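MOBA relate protein (Mycobacterium sp., PDB 2WAW) is of unknown function but carries a MobA-like nucleotidyltransferase domain of the GT-A type, and so probably binds a nucleoside triphosphate. Local coordinates at residues V114-A127 / G136-D148. Residues are numbered along the deposited sequence; the frame is centred on the assembly and turned at random.
Sequences VASLIAGGRGATIA and GHPFWVSRGVFGD
W140 sets one face of its indole on G121, at the end of helix 111-121, and turns its NE1 edge to A124 in the turn that follows. G121 lays its CA over that face, 3.6 Å from the centroid of the five-membered ring and 15° off the normal, a CH-pi contact. The backbone N of S142 sits over the opposite face, toward the rim. In the ring plane NE1 donates to A124 O at 3.2 Å, approaching from above the carbonyl plane; G121 O is also near NE1, but at a poor angle for a bond. With CG anti to the backbone N (chi1 157°), the NE1 edge is brought against the type II turn G121-A124, which A124 N closes by bonding to G121 O. L117 rests its CG against W140 CB and its CD2 on P138 CB at 3.7 Å, while V114 CG2 meets P138 CG beside it. The motif is a beta hairpin, strands 126-131 and 134-142, with helix 111-121 packed on the face bearing A127 and W140; the axis of 114-121 runs 28° from that of strand 138-142 and comes within 8.5 Å of it. A127 and W140 are a hydrogen-bonded antiparallel pair, with W140 N to A127 O at 2.8 Å and A127 N to W140 O at 2.9 Å. Beyond the non-hydrogen-bonded pair I126-V141, S142 grips T125 O twice: the backbone N comes nearly head-on, and OG donates at 2.8 Å in the carbonyl plane, onto a lone pair of T125 O. T125 CG2 presses tightly on V145 CG1 at 3.4 Å, the two side chains crossing at about a right angle. Further out, V100 of strand 98-103 touches both L117 and P138, and L161 and I162 of helix 158-163 pack on I126, on the other face of the sheet.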
ATOM      1  N   VAL A 114      -3.806  -8.129   7.120  1.00 14.69           N
ATOM      2  CA  VAL A 114      -4.420  -8.083   5.780  1.00 13.45           C
ATOM      3  C   VAL A 114      -5.535  -9.152   5.674  1.00 13.05           C
ATOM      4  O   VAL A 114      -6.622  -8.875   5.150  1.00 15.19           O
ATOM      5  CB  VAL A 114      -3.343  -8.235   4.667  1.00 13.95           C
ATOM      6  CG1 VAL A 114      -3.988  -8.408   3.284  1.00 14.13           C
ATOM      7  CG2 VAL A 114      -2.376  -7.023   4.684  1.00 15.32           C
ATOM      8  N   ALA A 115      -5.263 -10.366   6.157  1.00 15.28           N
ATOM      9  CA  ALA A 115      -6.275 -11.431   6.124  1.00 14.49           C
ATOM     10  C   ALA A 115      -7.541 -11.023   6.902  1.00 15.11           C
ATOM     11  O   ALA A 115      -8.663 -11.173   6.407  1.00 16.26           O
ATOM     12  CB  ALA A 115      -5.708 -12.752   6.646  1.00 17.47           C
ATOM     13  N   SER A 116      -7.370 -10.488   8.117  1.00 16.29           N
ATOM     14  CA  SER A 116      -8.502  -9.999   8.897  1.00 13.53           C
ATOM     15  C   SER A 116      -9.254  -8.856   8.222  1.00 14.63           C
ATOM     16  O   SER A 116     -10.484  -8.800   8.274  1.00 15.06           O
ATOM     17  CB  SER A 116      -8.045  -9.602  10.301  1.00 18.25           C
ATOM     18  OG  SER A 116      -7.464 -10.731  10.915  1.00 20.00           O
ATOM     19  N   LEU A 117      -8.505  -7.949   7.602  1.00 15.11           N
ATOM     20  CA  LEU A 117      -9.097  -6.851   6.842  1.00 14.59           C
ATOM     21  C   LEU A 117      -9.985  -7.361   5.721  1.00 16.30           C
ATOM     22  O   LEU A 117     -11.114  -6.885   5.541  1.00 16.36           O
ATOM     23  CB  LEU A 117      -7.998  -5.928   6.291  1.00 14.09           C
ATOM     24  CG  LEU A 117      -8.469  -4.829   5.328  1.00 15.56           C
ATOM     25  CD1 LEU A 117      -9.281  -3.750   6.100  1.00 17.04           C
ATOM     26  CD2 LEU A 117      -7.259  -4.256   4.626  1.00 16.92           C
ATOM     27  N   ILE A 118      -9.474  -8.331   4.954  1.00 14.41           N
ATOM     28  CA  ILE A 118     -10.236  -8.874   3.825  1.00 14.87           C
ATOM     29  C   ILE A 118     -11.518  -9.534   4.330  1.00 15.33           C
ATOM     30  O   ILE A 118     -12.578  -9.369   3.731  1.00 17.25           O
ATOM     31  CB  ILE A 118      -9.382  -9.879   3.044  1.00 15.56           C
ATOM     32  CG1 ILE A 118      -8.319  -9.136   2.218  1.00 16.95           C
ATOM     33  CG2 ILE A 118     -10.238 -10.716   2.123  1.00 18.90           C
ATOM     34  CD1 ILE A 118      -7.184 -10.036   1.681  1.00 15.72           C
ATOM     35  N   ALA A 119     -11.413 -10.240   5.447  1.00 16.38           N
ATOM     36  CA  ALA A 119     -12.556 -10.984   5.959  1.00 15.55           C
ATOM     37  C   ALA A 119     -13.654  -9.993   6.359  1.00 16.63           C
ATOM     38  O   ALA A 119     -14.839 -10.200   6.038  1.00 17.30           O
ATOM     39  CB  ALA A 119     -12.137 -11.838   7.143  1.00 16.71           C
ATOM     40  N   GLY A 120     -13.253  -8.912   7.039  1.00 16.52           N
ATOM     41  CA  GLY A 120     -14.193  -7.847   7.423  1.00 17.73           C
ATOM     42  C   GLY A 120     -14.706  -7.069   6.221  1.00 17.44           C
ATOM     43  O   GLY A 120     -15.818  -6.537   6.235  1.00 19.51           O
ATOM     44  N   GLY A 121     -13.902  -7.015   5.170  1.00 18.32           N
ATOM     45  CA  GLY A 121     -14.285  -6.305   3.952  1.00 19.30           C
ATOM     46  C   GLY A 121     -15.282  -7.005   3.048  1.00 20.81           C
ATOM     47  O   GLY A 121     -15.941  -6.360   2.237  1.00 19.74           O
ATOM     48  N   ARG A 122     -15.407  -8.327   3.157  1.00 21.78           N
ATOM     49  CA  ARG A 122     -16.469  -9.030   2.428  1.00 21.99           C
ATOM     50  C   ARG A 122     -17.795  -8.372   2.829  1.00 24.24           C
ATOM     51  O   ARG A 122     -18.152  -8.350   3.995  1.00 25.83           O
ATOM     52  CB  ARG A 122     -16.503 -10.524   2.772  1.00 21.87           C
ATOM     53  CG  ARG A 122     -15.165 -11.256   2.749  1.00 20.32           C
ATOM     54  CD  ARG A 122     -14.495 -11.268   1.376  1.00 22.13           C
ATOM     55  NE  ARG A 122     -13.326 -12.148   1.336  1.00 27.82           N
ATOM     56  CZ  ARG A 122     -12.630 -12.440   0.225  1.00 19.72           C
ATOM     57  NH1 ARG A 122     -12.980 -11.914  -0.950  1.00 24.48           N
ATOM     58  NH2 ARG A 122     -11.596 -13.270   0.292  1.00 20.23           N
ATOM     59  N   GLY A 123     -18.520  -7.822   1.868  1.00 26.71           N
ATOM     60  CA  GLY A 123     -19.786  -7.157   2.201  1.00 27.58           C
ATOM     61  C   GLY A 123     -19.728  -5.787   2.878  1.00 25.89           C
ATOM     62  O   GLY A 123     -20.775  -5.260   3.272  1.00 26.16           O
ATOM     63  N   ALA A 124     -18.527  -5.214   3.024  1.00 21.60           N
ATOM     64  CA  ALA A 124     -18.380  -3.786   3.366  1.00 20.06           C
ATOM     65  C   ALA A 124     -17.896  -3.028   2.130  1.00 18.55           C
ATOM     66  O   ALA A 124     -17.128  -3.562   1.322  1.00 18.89           O
ATOM     67  CB  ALA A 124     -17.420  -3.581   4.522  1.00 19.25           C
ATOM     68  N   THR A 125     -18.349  -1.790   1.976  1.00 17.57           N
ATOM     69  CA  THR A 125     -17.934  -0.959   0.846  1.00 17.78           C
ATOM     70  C   THR A 125     -16.465  -0.553   0.958  1.00 17.74           C
ATOM     71  O   THR A 125     -15.711  -0.687  -0.004  1.00 16.76           O
ATOM     72  CB  THR A 125     -18.850   0.283   0.680  1.00 18.76           C
ATOM     73  OG1 THR A 125     -20.198  -0.150   0.456  1.00 17.34           O
ATOM     74  CG2 THR A 125     -18.407   1.135  -0.491  1.00 19.98           C
ATOM     75  N   ILE A 126     -16.073  -0.068   2.138  1.00 15.58           N
ATOM     76  CA  ILE A 126     -14.678   0.225   2.480  1.00 15.47           C
ATOM     77  C   ILE A 126     -14.396  -0.385   3.846  1.00 16.46           C
ATOM     78  O   ILE A 126     -15.282  -0.440   4.695  1.00 16.69           O
ATOM     79  CB  ILE A 126     -14.424   1.755   2.558  1.00 16.21           C
ATOM     80  CG1 ILE A 126     -14.645   2.404   1.184  1.00 17.19           C
ATOM     81  CG2 ILE A 126     -13.031   2.060   3.110  1.00 15.65           C
ATOM     82  CD1 ILE A 126     -14.684   3.930   1.198  1.00 18.57           C
ATOM     83  N   ALA A 127     -13.184  -0.881   4.050  1.00 13.14           N
ATOM     84  CA  ALA A 127     -12.776  -1.224   5.423  1.00 13.40           C
ATOM     85  C   ALA A 127     -11.385  -0.700   5.699  1.00 14.86           C
ATOM     86  O   ALA A 127     -10.585  -0.512   4.773  1.00 14.31           O
ATOM     87  CB  ALA A 127     -12.843  -2.708   5.632  1.00 14.08           C
ATOM     88  N   GLY A 136      -5.366   3.251   9.996  1.00 16.67           N
ATOM     89  CA  GLY A 136      -4.305   3.304   9.000  1.00 15.61           C
ATOM     90  C   GLY A 136      -4.372   2.166   8.016  1.00 15.93           C
ATOM     91  O   GLY A 136      -5.238   1.284   8.105  1.00 16.37           O
ATOM     92  N   HIS A 137      -3.448   2.209   7.062  1.00 16.95           N
ATOM     93  CA  HIS A 137      -3.285   1.129   6.091  1.00 16.92           C
ATOM     94  C   HIS A 137      -2.995  -0.188   6.788  1.00 16.55           C
ATOM     95  O   HIS A 137      -2.462  -0.198   7.910  1.00 15.93           O
ATOM     96  CB  HIS A 137      -2.133   1.445   5.122  1.00 16.73           C
ATOM     97  CG  HIS A 137      -2.414   2.577   4.181  1.00 16.40           C
ATOM     98  ND1 HIS A 137      -2.162   3.895   4.510  1.00 23.84           N
ATOM     99  CD2 HIS A 137      -2.917   2.590   2.924  1.00 18.16           C
ATOM    100  CE1 HIS A 137      -2.504   4.669   3.494  1.00 23.35           C
ATOM    101  NE2 HIS A 137      -2.959   3.905   2.518  1.00 21.32           N
ATOM    102  N   PRO A 138      -3.361  -1.318   6.158  1.00 15.95           N
ATOM    103  CA  PRO A 138      -4.008  -1.459   4.836  1.00 13.44           C
ATOM    104  C   PRO A 138      -5.497  -1.087   4.811  1.00 13.57           C
ATOM    105  O   PRO A 138      -6.201  -1.176   5.853  1.00 15.35           O
ATOM    106  CB  PRO A 138      -3.785  -2.941   4.500  1.00 16.04           C
ATOM    107  CG  PRO A 138      -3.748  -3.632   5.872  1.00 16.00           C
ATOM    108  CD  PRO A 138      -3.083  -2.622   6.787  1.00 17.92           C
ATOM    109  N   PHE A 139      -5.955  -0.658   3.622  1.00 14.06           N
ATOM    110  CA  PHE A 139      -7.366  -0.331   3.401  1.00 15.05           C
ATOM    111  C   PHE A 139      -7.973  -1.361   2.454  1.00 13.95           C
ATOM    112  O   PHE A 139      -7.286  -1.868   1.567  1.00 16.30           O
ATOM    113  CB  PHE A 139      -7.544   1.044   2.751  1.00 15.28           C
ATOM    114  CG  PHE A 139      -7.060   2.213   3.576  1.00 13.87           C
ATOM    115  CD1 PHE A 139      -7.068   2.178   4.973  1.00 17.38           C
ATOM    116  CD2 PHE A 139      -6.645   3.366   2.926  1.00 18.79           C
ATOM    117  CE1 PHE A 139      -6.646   3.296   5.719  1.00 21.37           C
ATOM    118  CE2 PHE A 139      -6.227   4.487   3.650  1.00 20.40           C
ATOM    119  CZ  PHE A 139      -6.216   4.449   5.036  1.00 17.87           C
ATOM    120  N   TRP A 140      -9.255  -1.669   2.649  1.00 11.85           N
ATOM    121  CA  TRP A 140     -10.016  -2.453   1.685  1.00 13.20           C
ATOM    122  C   TRP A 140     -10.956  -1.540   0.952  1.00 13.62           C
ATOM    123  O   TRP A 140     -11.634  -0.736   1.572  1.00 14.38           O
ATOM    124  CB  TRP A 140     -10.797  -3.550   2.413  1.00 14.96           C
ATOM    125  CG  TRP A 140     -11.997  -4.089   1.685  1.00 15.90           C
ATOM    126  CD1 TRP A 140     -13.288  -3.654   1.790  1.00 13.74           C
ATOM    127  CD2 TRP A 140     -12.019  -5.198   0.770  1.00 16.63           C
ATOM    128  NE1 TRP A 140     -14.112  -4.418   0.994  1.00 16.98           N
ATOM    129  CE2 TRP A 140     -13.357  -5.368   0.352  1.00 16.97           C
ATOM    130  CE3 TRP A 140     -11.032  -6.054   0.252  1.00 17.82           C
ATOM    131  CZ2 TRP A 140     -13.738  -6.371  -0.561  1.00 21.07           C
ATOM    132  CZ3 TRP A 140     -11.406  -7.050  -0.641  1.00 24.66           C
ATOM    133  CH2 TRP A 140     -12.748  -7.196  -1.047  1.00 22.52           C
ATOM    134  N   VAL A 141     -11.017  -1.685  -0.375  1.00 13.13           N
ATOM    135  CA  VAL A 141     -11.982  -0.957  -1.202  1.00 15.51           C
ATOM    136  C   VAL A 141     -12.660  -1.943  -2.143  1.00 16.07           C
ATOM    137  O   VAL A 141     -11.991  -2.610  -2.951  1.00 15.87           O
ATOM    138  CB  VAL A 141     -11.324   0.181  -1.999  1.00 17.39           C
ATOM    139  CG1 VAL A 141     -12.395   0.991  -2.771  1.00 17.96           C
ATOM    140  CG2 VAL A 141     -10.550   1.103  -1.062  1.00 17.63           C
ATOM    141  N   SER A 142     -13.995  -1.995  -2.063  1.00 16.31           N
ATOM    142  CA  SER A 142     -14.807  -2.930  -2.809  1.00 16.90           C
ATOM    143  C   SER A 142     -14.916  -2.442  -4.249  1.00 16.14           C
ATOM    144  O   SER A 142     -14.795  -1.247  -4.508  1.00 16.97           O
ATOM    145  CB  SER A 142     -16.211  -3.028  -2.184  1.00 17.55           C
ATOM    146  OG  SER A 142     -16.882  -1.781  -2.283  1.00 20.05           O
ATOM    147  N   ARG A 143     -15.120  -3.379  -5.166  1.00 15.03           N
ATOM    148  CA  ARG A 143     -15.239  -3.077  -6.590  1.00 16.94           C
ATOM    149  C   ARG A 143     -16.290  -1.996  -6.869  1.00 19.29           C
ATOM    150  O   ARG A 143     -16.104  -1.169  -7.766  1.00 18.19           O
ATOM    151  CB  ARG A 143     -15.589  -4.352  -7.359  1.00 16.65           C
ATOM    152  CG  ARG A 143     -15.889  -4.095  -8.844  1.00 17.55           C
ATOM    153  CD  ARG A 143     -15.940  -5.394  -9.640  1.00 23.94           C
ATOM    154  NE  ARG A 143     -14.628  -6.032  -9.690  1.00 21.07           N
ATOM    155  CZ  ARG A 143     -13.652  -5.700 -10.534  1.00 20.15           C
ATOM    156  NH1 ARG A 143     -13.821  -4.731 -11.431  1.00 22.89           N
ATOM    157  NH2 ARG A 143     -12.494  -6.341 -10.478  1.00 21.81           N
ATOM    158  N   GLY A 144     -17.361  -1.985  -6.077  1.00 20.22           N
ATOM    159  CA  GLY A 144     -18.458  -1.026  -6.266  1.00 20.76           C
ATOM    160  C   GLY A 144     -18.062   0.437  -6.198  1.00 22.21           C
ATOM    161  O   GLY A 144     -18.742   1.294  -6.769  1.00 27.12           O
ATOM    162  N   VAL A 145     -16.960   0.743  -5.519  1.00 20.48           N
ATOM    163  CA  VAL A 145     -16.499   2.133  -5.440  1.00 21.44           C
ATOM    164  C   VAL A 145     -15.160   2.398  -6.156  1.00 19.02           C
ATOM    165  O   VAL A 145     -14.505   3.431  -5.941  1.00 18.63           O
ATOM    166  CB  VAL A 145     -16.506   2.654  -3.982  1.00 22.34           C
ATOM    167  CG1 VAL A 145     -17.947   2.741  -3.477  1.00 25.31           C
ATOM    168  CG2 VAL A 145     -15.696   1.754  -3.082  1.00 24.36           C
ATOM    169  N   PHE A 146     -14.758   1.459  -7.010  1.00 19.53           N
ATOM    170  CA  PHE A 146     -13.593   1.667  -7.881  1.00 19.15           C
ATOM    171  C   PHE A 146     -13.704   2.989  -8.662  1.00 19.82           C
ATOM    172  O   PHE A 146     -12.714   3.692  -8.822  1.00 20.67           O
ATOM    173  CB  PHE A 146     -13.409   0.501  -8.866  1.00 18.90           C
ATOM    174  CG  PHE A 146     -12.765  -0.736  -8.274  1.00 18.03           C
ATOM    175  CD1 PHE A 146     -12.445  -0.831  -6.912  1.00 19.09           C
ATOM    176  CD2 PHE A 146     -12.493  -1.830  -9.107  1.00 18.36           C
ATOM    177  CE1 PHE A 146     -11.864  -1.996  -6.395  1.00 16.99           C
ATOM    178  CE2 PHE A 146     -11.915  -2.997  -8.613  1.00 16.57           C
ATOM    179  CZ  PHE A 146     -11.592  -3.088  -7.235  1.00 16.79           C
ATOM    180  N   GLY A 147     -14.906   3.324  -9.138  1.00 23.01           N
ATOM    181  CA  GLY A 147     -15.121   4.603  -9.835  1.00 24.54           C
ATOM    182  C   GLY A 147     -14.774   5.831  -9.002  1.00 26.09           C
ATOM    183  O   GLY A 147     -14.142   6.776  -9.495  1.00 26.23           O
ATOM    184  N   ASP A 148     -15.168   5.814  -7.727  1.00 25.76           N
ATOM    185  CA  ASP A 148     -14.873   6.915  -6.807  1.00 26.63           C
ATOM    186  C   ASP A 148     -13.377   7.057  -6.497  1.00 27.57           C
ATOM    187  O   ASP A 148     -12.851   8.176  -6.411  1.00 27.16           O
ATOM    188  CB  ASP A 148     -15.686   6.753  -5.514  1.00 27.41           C
ATOM    189  CG  ASP A 148     -17.179   6.610  -5.781  1.00 29.46           C
ATOM    190  OD1 ASP A 148     -17.894   7.626  -5.680  1.00 35.79           O
ATOM    191  OD2 ASP A 148     -17.641   5.499  -6.131  1.00 34.42           O
TER